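Local coordinates for acyl-[acyl-carrier-protein]--UDP-N-acetylglucosamine O-acyltransferase (Helicobacter pylori, PDB 1J2Z), which catalyses the transfer of a (3R)-hydroxyacyl chain from acyl carrier protein to UDP-N-acetylglucosamine, the first step on the route to lipid A, at residues Ala8-Lys13 with Cys26-Gly31; Val20-Phe25 with Val38-Asn43. One frame throughout, in Å; residues are numbered along the deposited sequence.

Interaction 1. Residues Ala8-Lys13 with Cys26-Gly31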
loop_
_atom_site.group_PDB
_atom_site.type_symbol
_atom_site.label_atom_id
_atom_site.label_comp_id
_atom_site.label_asym_id
_atom_site.label_seq_id
_atom_site.Cartn_x
_atom_site.Cartn_y
_atom_site.Cartn_z
ATOM N N ALA A 8 20.946 18.417 8.087
ATOM C CA ALA A 8 21.082 17.418 7.028
ATOM C C ALA A 8 22.479 16.799 7.040
ATOM O O ALA A 8 23.462 17.484 7.321
ATOM C CB ALA A 8 20.805 18.059 5.665
ATOM N N ILE A 9 22.556 15.500 6.756
ATOM C CA ILE A 9 23.834 14.794 6.708
ATOM C C ILE A 9 24.174 14.614 5.234
ATOM O O ILE A 9 23.487 13.893 4.508
ATOM C CB ILE A 9 23.757 13.405 7.372
ATOM C CG1 ILE A 9 23.370 13.547 8.848
ATOM C CG2 ILE A 9 25.119 12.697 7.256
ATOM C CD1 ILE A 9 24.361 14.367 9.679
ATOM N N ILE A 10 25.243 15.271 4.803
ATOM C CA ILE A 10 25.653 15.240 3.406
ATOM C C ILE A 10 27.111 14.825 3.245
ATOM O O ILE A 10 28.013 15.509 3.720
ATOM C CB ILE A 10 25.465 16.637 2.780
ATOM C CG1 ILE A 10 24.030 17.119 3.018
ATOM C CG2 ILE A 10 25.788 16.598 1.286
ATOM C CD1 ILE A 10 23.808 18.562 2.629
ATOM N N SER A 11 27.335 13.703 2.576
ATOM C CA SER A 11 28.689 13.216 2.351
ATOM C C SER A 11 29.518 14.253 1.614
ATOM O O SER A 11 29.043 14.892 0.677
ATOM C CB SER A 11 28.671 11.938 1.520
ATOM O OG SER A 11 29.974 11.649 1.044
ATOM N N PRO A 12 30.772 14.448 2.036
ATOM C CA PRO A 12 31.594 15.436 1.338
ATOM C C PRO A 12 31.874 15.006 -0.106
ATOM O O PRO A 12 32.263 15.819 -0.933
ATOM C CB PRO A 12 32.856 15.511 2.202
ATOM C CG PRO A 12 32.910 14.147 2.862
ATOM C CD PRO A 12 31.463 13.921 3.224
ATOM N N LYS A 13 31.652 13.731 -0.408
ATOM C CA LYS A 13 31.890 13.222 -1.758
ATOM C C LYS A 13 30.705 13.413 -2.696
ATOM O O LYS A 13 30.830 13.233 -3.909
ATOM C CB LYS A 13 32.271 11.745 -1.702
ATOM C CG LYS A 13 33.507 11.485 -0.850
ATOM C CD LYS A 13 33.867 10.014 -0.818
ATOM C CE LYS A 13 35.058 9.764 0.092
ATOM N NZ LYS A 13 35.488 8.339 0.030
ATOM N N CYS A 26 17.920 15.489 6.018
ATOM C CA CYS A 26 18.087 14.668 4.822
ATOM C C CYS A 26 19.371 13.865 5.001
ATOM O O CYS A 26 20.281 14.301 5.705
ATOM C CB CYS A 26 18.197 15.527 3.560
ATOM S SG CYS A 26 16.620 16.135 2.905
ATOM N N VAL A 27 19.434 12.687 4.388
ATOM C CA VAL A 27 20.628 11.845 4.457
ATOM C C VAL A 27 21.076 11.623 3.019
ATOM O O VAL A 27 20.365 11.002 2.225
ATOM C CB VAL A 27 20.339 10.487 5.126
ATOM C CG1 VAL A 27 21.615 9.639 5.163
ATOM C CG2 VAL A 27 19.825 10.713 6.540
ATOM N N ILE A 28 22.253 12.152 2.692
ATOM C CA ILE A 28 22.797 12.074 1.344
ATOM C C ILE A 28 24.145 11.355 1.294
ATOM O O ILE A 28 25.138 11.843 1.836
ATOM C CB ILE A 28 22.918 13.504 0.770
ATOM C CG1 ILE A 28 21.531 14.156 0.791
ATOM C CG2 ILE A 28 23.510 13.480 -0.638
ATOM C CD1 ILE A 28 21.505 15.590 0.320
ATOM N N GLY A 29 24.153 10.196 0.634
ATOM C CA GLY A 29 25.347 9.368 0.515
ATOM C C GLY A 29 26.462 9.899 -0.372
ATOM O O GLY A 29 26.295 10.895 -1.084
ATOM N N ASP A 30 27.599 9.211 -0.356
ATOM C CA ASP A 30 28.751 9.657 -1.116
ATOM C C ASP A 30 28.738 9.462 -2.628
ATOM O O ASP A 30 29.684 9.856 -3.294
ATOM C CB ASP A 30 30.042 9.067 -0.528
ATOM C CG ASP A 30 30.089 7.555 -0.584
ATOM O OD1 ASP A 30 29.393 6.958 -1.430
ATOM O OD2 ASP A 30 30.848 6.965 0.214
ATOM N N GLY A 31 27.678 8.876 -3.175
ATOM C CA GLY A 31 27.614 8.690 -4.615
ATOM C C GLY A 31 26.488 9.494 -5.251
ATOM O O GLY A 31 26.166 9.309 -6.421
HETATM O O HOH W 1 30.946 10.466 -5.356
#
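Ile10 and Ile28 lie side by side and point the same way, CG1 of Ile10 resting 4.0 Å from CD1 of Ile28. Both place CG1 beside the backbone N and anti to the carbonyl carbon (chi1 -53° and -58°), which sets the two CG1 atoms alike; both side chains lie on the face that meets Ile22. Their backbones are laced in parallel by three hydrogen bonds of 2.8 to 3.0 Å, from Ile9 N to Cys26 O, from Ile28 N to Ile9 O and from Ser11 N to Ile28 O. The opposite face, carrying Ile9 and Val27, turns to a second subunit, whose Glu24 and Asn42 pack there. The close fit continues just past the strands. Ser11 holds OG anti to its backbone N (chi1 166°), and this oxygen lies 3.0 Å from CB of Asp30; it also accepts from Lys13 N at 3.0 Å, making an ST turn. On the looser, solvent side Lys13 and Asp30 lie alongside each other, CB to CB 3.7 Å, but Lys13 NZ stays 4.8 Å from Asp30 OD2, too far for a salt bridge, so any attraction is probably modest. Asp30 OD1 instead bonds a tartrate, probably from the crystallisation liquor. One aliphatic pair in van der Waals contact, parallel strands whose partners are eighteen residues apart and an open turn at the corner together mark the first coils of a left-handed parallel beta-helix, the fold of the hexapeptide-repeat acyltransferases.

Interaction 2. Residues Val20-Phe25 with Val38-Asn43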
loop_
_atom_site.group_PDB
_atom_site.type_symbol
_atom_site.label_atom_id
_atom_site.label_comp_id
_atom_site.label_asym_id
_atom_site.label_seq_id
_atom_site.Cartn_x
_atom_site.Cartn_y
_atom_site.Cartn_z
ATOM N N VAL A 20 20.419 24.368 -5.032
ATOM C CA VAL A 20 19.791 23.196 -4.424
ATOM C C VAL A 20 19.277 23.445 -3.004
ATOM O O VAL A 20 19.972 24.016 -2.174
ATOM C CB VAL A 20 20.764 21.994 -4.383
ATOM C CG1 VAL A 20 20.113 20.811 -3.666
ATOM C CG2 VAL A 20 21.153 21.600 -5.800
ATOM N N GLU A 21 18.051 23.008 -2.740
ATOM C CA GLU A 21 17.449 23.157 -1.423
ATOM C C GLU A 21 17.380 21.786 -0.761
ATOM O O GLU A 21 16.909 20.820 -1.365
ATOM C CB GLU A 21 16.041 23.737 -1.540
ATOM C CG GLU A 21 15.992 25.135 -2.119
ATOM C CD GLU A 21 14.570 25.645 -2.253
ATOM O OE1 GLU A 21 13.861 25.691 -1.226
ATOM O OE2 GLU A 21 14.165 25.992 -3.382
ATOM N N ILE A 22 17.844 21.707 0.480
ATOM C CA ILE A 22 17.843 20.448 1.213
ATOM C C ILE A 22 17.196 20.680 2.575
ATOM O O ILE A 22 17.680 21.481 3.373
ATOM C CB ILE A 22 19.288 19.917 1.377
ATOM C CG1 ILE A 22 19.891 19.647 -0.006
ATOM C CG2 ILE A 22 19.298 18.650 2.217
ATOM C CD1 ILE A 22 21.334 19.168 0.019
ATOM N N GLY A 23 16.093 19.980 2.825
ATOM C CA GLY A 23 15.377 20.142 4.079
ATOM C C GLY A 23 16.052 19.518 5.280
ATOM O O GLY A 23 17.113 18.909 5.160
ATOM N N GLU A 24 15.423 19.662 6.443
ATOM C CA GLU A 24 15.953 19.127 7.696
ATOM C C GLU A 24 16.128 17.608 7.684
ATOM O O GLU A 24 15.303 16.877 7.142
ATOM C CB GLU A 24 15.021 19.484 8.862
ATOM C CG GLU A 24 14.631 20.946 8.945
ATOM C CD GLU A 24 15.716 21.811 9.540
ATOM O OE1 GLU A 24 15.531 23.043 9.564
ATOM O OE2 GLU A 24 16.748 21.263 9.990
ATOM N N PHE A 25 17.212 17.149 8.298
ATOM C CA PHE A 25 17.504 15.726 8.432
ATOM C C PHE A 25 17.638 14.883 7.165
ATOM O O PHE A 25 17.474 13.668 7.223
ATOM C CB PHE A 25 16.455 15.079 9.351
ATOM C CG PHE A 25 16.273 15.800 10.664
ATOM C CD1 PHE A 25 15.019 16.263 11.049
ATOM C CD2 PHE A 25 17.362 16.041 11.499
ATOM C CE1 PHE A 25 14.843 16.961 12.248
ATOM C CE2 PHE A 25 17.204 16.738 12.702
ATOM C CZ PHE A 25 15.940 17.200 13.077
ATOM N N VAL A 38 17.347 21.495 -7.627
ATOM C CA VAL A 38 16.709 20.366 -6.954
ATOM C C VAL A 38 16.220 20.776 -5.572
ATOM O O VAL A 38 16.917 21.485 -4.845
ATOM C CB VAL A 38 17.678 19.173 -6.784
ATOM C CG1 VAL A 38 17.149 18.209 -5.707
ATOM C CG2 VAL A 38 17.837 18.440 -8.109
ATOM N N LYS A 39 15.017 20.334 -5.214
ATOM C CA LYS A 39 14.468 20.642 -3.902
ATOM C C LYS A 39 14.111 19.382 -3.122
ATOM O O LYS A 39 13.234 18.616 -3.516
ATOM C CB LYS A 39 13.222 21.532 -4.009
ATOM C CG LYS A 39 12.606 21.828 -2.644
ATOM C CD LYS A 39 11.412 22.779 -2.718
ATOM C CE LYS A 39 10.859 23.054 -1.324
ATOM N NZ LYS A 39 9.802 24.101 -1.333
ATOM N N LEU A 40 14.803 19.178 -2.009
ATOM C CA LEU A 40 14.549 18.033 -1.159
ATOM C C LEU A 40 13.866 18.546 0.088
ATOM O O LEU A 40 14.379 19.445 0.751
ATOM C CB LEU A 40 15.857 17.353 -0.747
ATOM C CG LEU A 40 16.802 16.845 -1.834
ATOM C CD1 LEU A 40 17.972 16.133 -1.170
ATOM C CD2 LEU A 40 16.063 15.905 -2.769
ATOM N N HIS A 41 12.705 17.990 0.412
ATOM C CA HIS A 41 12.026 18.406 1.627
ATOM C C HIS A 41 12.775 17.760 2.778
ATOM O O HIS A 41 13.835 17.172 2.577
ATOM C CB HIS A 41 10.569 17.952 1.604
ATOM C CG HIS A 41 9.745 18.663 0.576
ATOM N ND1 HIS A 41 8.583 19.337 0.888
ATOM C CD2 HIS A 41 9.930 18.829 -0.754
ATOM C CE1 HIS A 41 8.090 19.889 -0.207
ATOM N NE2 HIS A 41 8.889 19.595 -1.218
ATOM N N ASN A 42 12.244 17.873 3.985
ATOM C CA ASN A 42 12.910 17.267 5.127
ATOM C C ASN A 42 12.899 15.744 5.016
ATOM O O ASN A 42 12.017 15.162 4.388
ATOM C CB ASN A 42 12.202 17.672 6.422
ATOM C CG ASN A 42 10.801 17.086 6.527
ATOM O OD1 ASN A 42 10.591 16.035 7.145
ATOM N ND2 ASN A 42 9.838 17.754 5.908
ATOM N N ASN A 43 13.902 15.113 5.614
ATOM C CA ASN A 43 13.982 13.658 5.671
ATOM C C ASN A 43 13.963 12.849 4.377
ATOM O O ASN A 43 13.286 11.819 4.297
ATOM C CB ASN A 43 12.876 13.145 6.595
ATOM C CG ASN A 43 13.094 13.546 8.042
ATOM O OD1 ASN A 43 13.940 12.979 8.734
ATOM N ND2 ASN A 43 12.342 14.533 8.501
HETATM O O HOH W 2 11.319 26.388 -1.644
HETATM O O HOH W 3 15.951 11.283 6.931
#
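Phe25 and Asn43 set two flat groups side by side, pointing the same way, with ring and amide planes 34° apart. In both, CG is anti to the carbonyl carbon (chi1 -51° and -67°), which starts the two groups off alike. Asn43 ND2 sits at the edge of the ring, near its plane, while Asn43 OD1 approaches the stem of the side chain, 3.3 Å from Phe25 CB. The ring also meets Phe25 of both neighbouring subunits edge-to-face, which puts this aromatic cluster at the trimer centre. The amide of Asn43 is fixed in rotation by its own neighbour: ND2 donates in its amide plane to a lone pair of Asn42 OD1 at 2.7 Å, and that oxygen is also bonded to Thr45 OG1 of the third subunit. The imidazole of His41, whose CB points away from residues 20-25, stacks with Phe59, and its NE2 is hydrogen-bonded to Glu57 OE1. These residues form the turn after strands 21-22 and 39-40 in the left-handed beta-helix. Along the flat wall, Leu40 N gives a nearly straight bond of 2.7 Å to Glu21 O, flanked by Glu21 N to Val38 O. Gly23 N reaches Leu40 O from above the carbonyl plane, and the missing side chain lets Gly23 CA come within 3.9 Å of Asn42 CA. Past the strands, in the turn, Asn43 N donates to Glu24 O at 2.7 Å. Inward, Ile22 CG1 lies 4.2 Å from Leu40 CD1. Outward, Glu21 and Lys39 cross obliquely; Glu21 OE1 and Lys39 NZ are 4.4 Å apart, joined by a water that donates to OE1 and accepts from NZ.

Overall arrangement
Interactions 1 and 2 lie at the N-terminal end of the beta-helix, their centres about 12 Å apart, on two of its three sheets. Their segments alternate along the chain: 8-13, 20-25, 26-31 and 38-43. Strand 21-22 of interaction 2 is followed directly by strand 27-28 of interaction 1, so each coil contributes one strand to each contact. They meet in the core, where CD1 of Ile22 is 3.6 Å from CD1 of both Ile28 and Ile10. Across the trimer, interaction 1 of one subunit meets interaction 2 of the next, and the pair thus helps to build the subunit interface at this end. Both contacts lie away from the substrate and detergent sites.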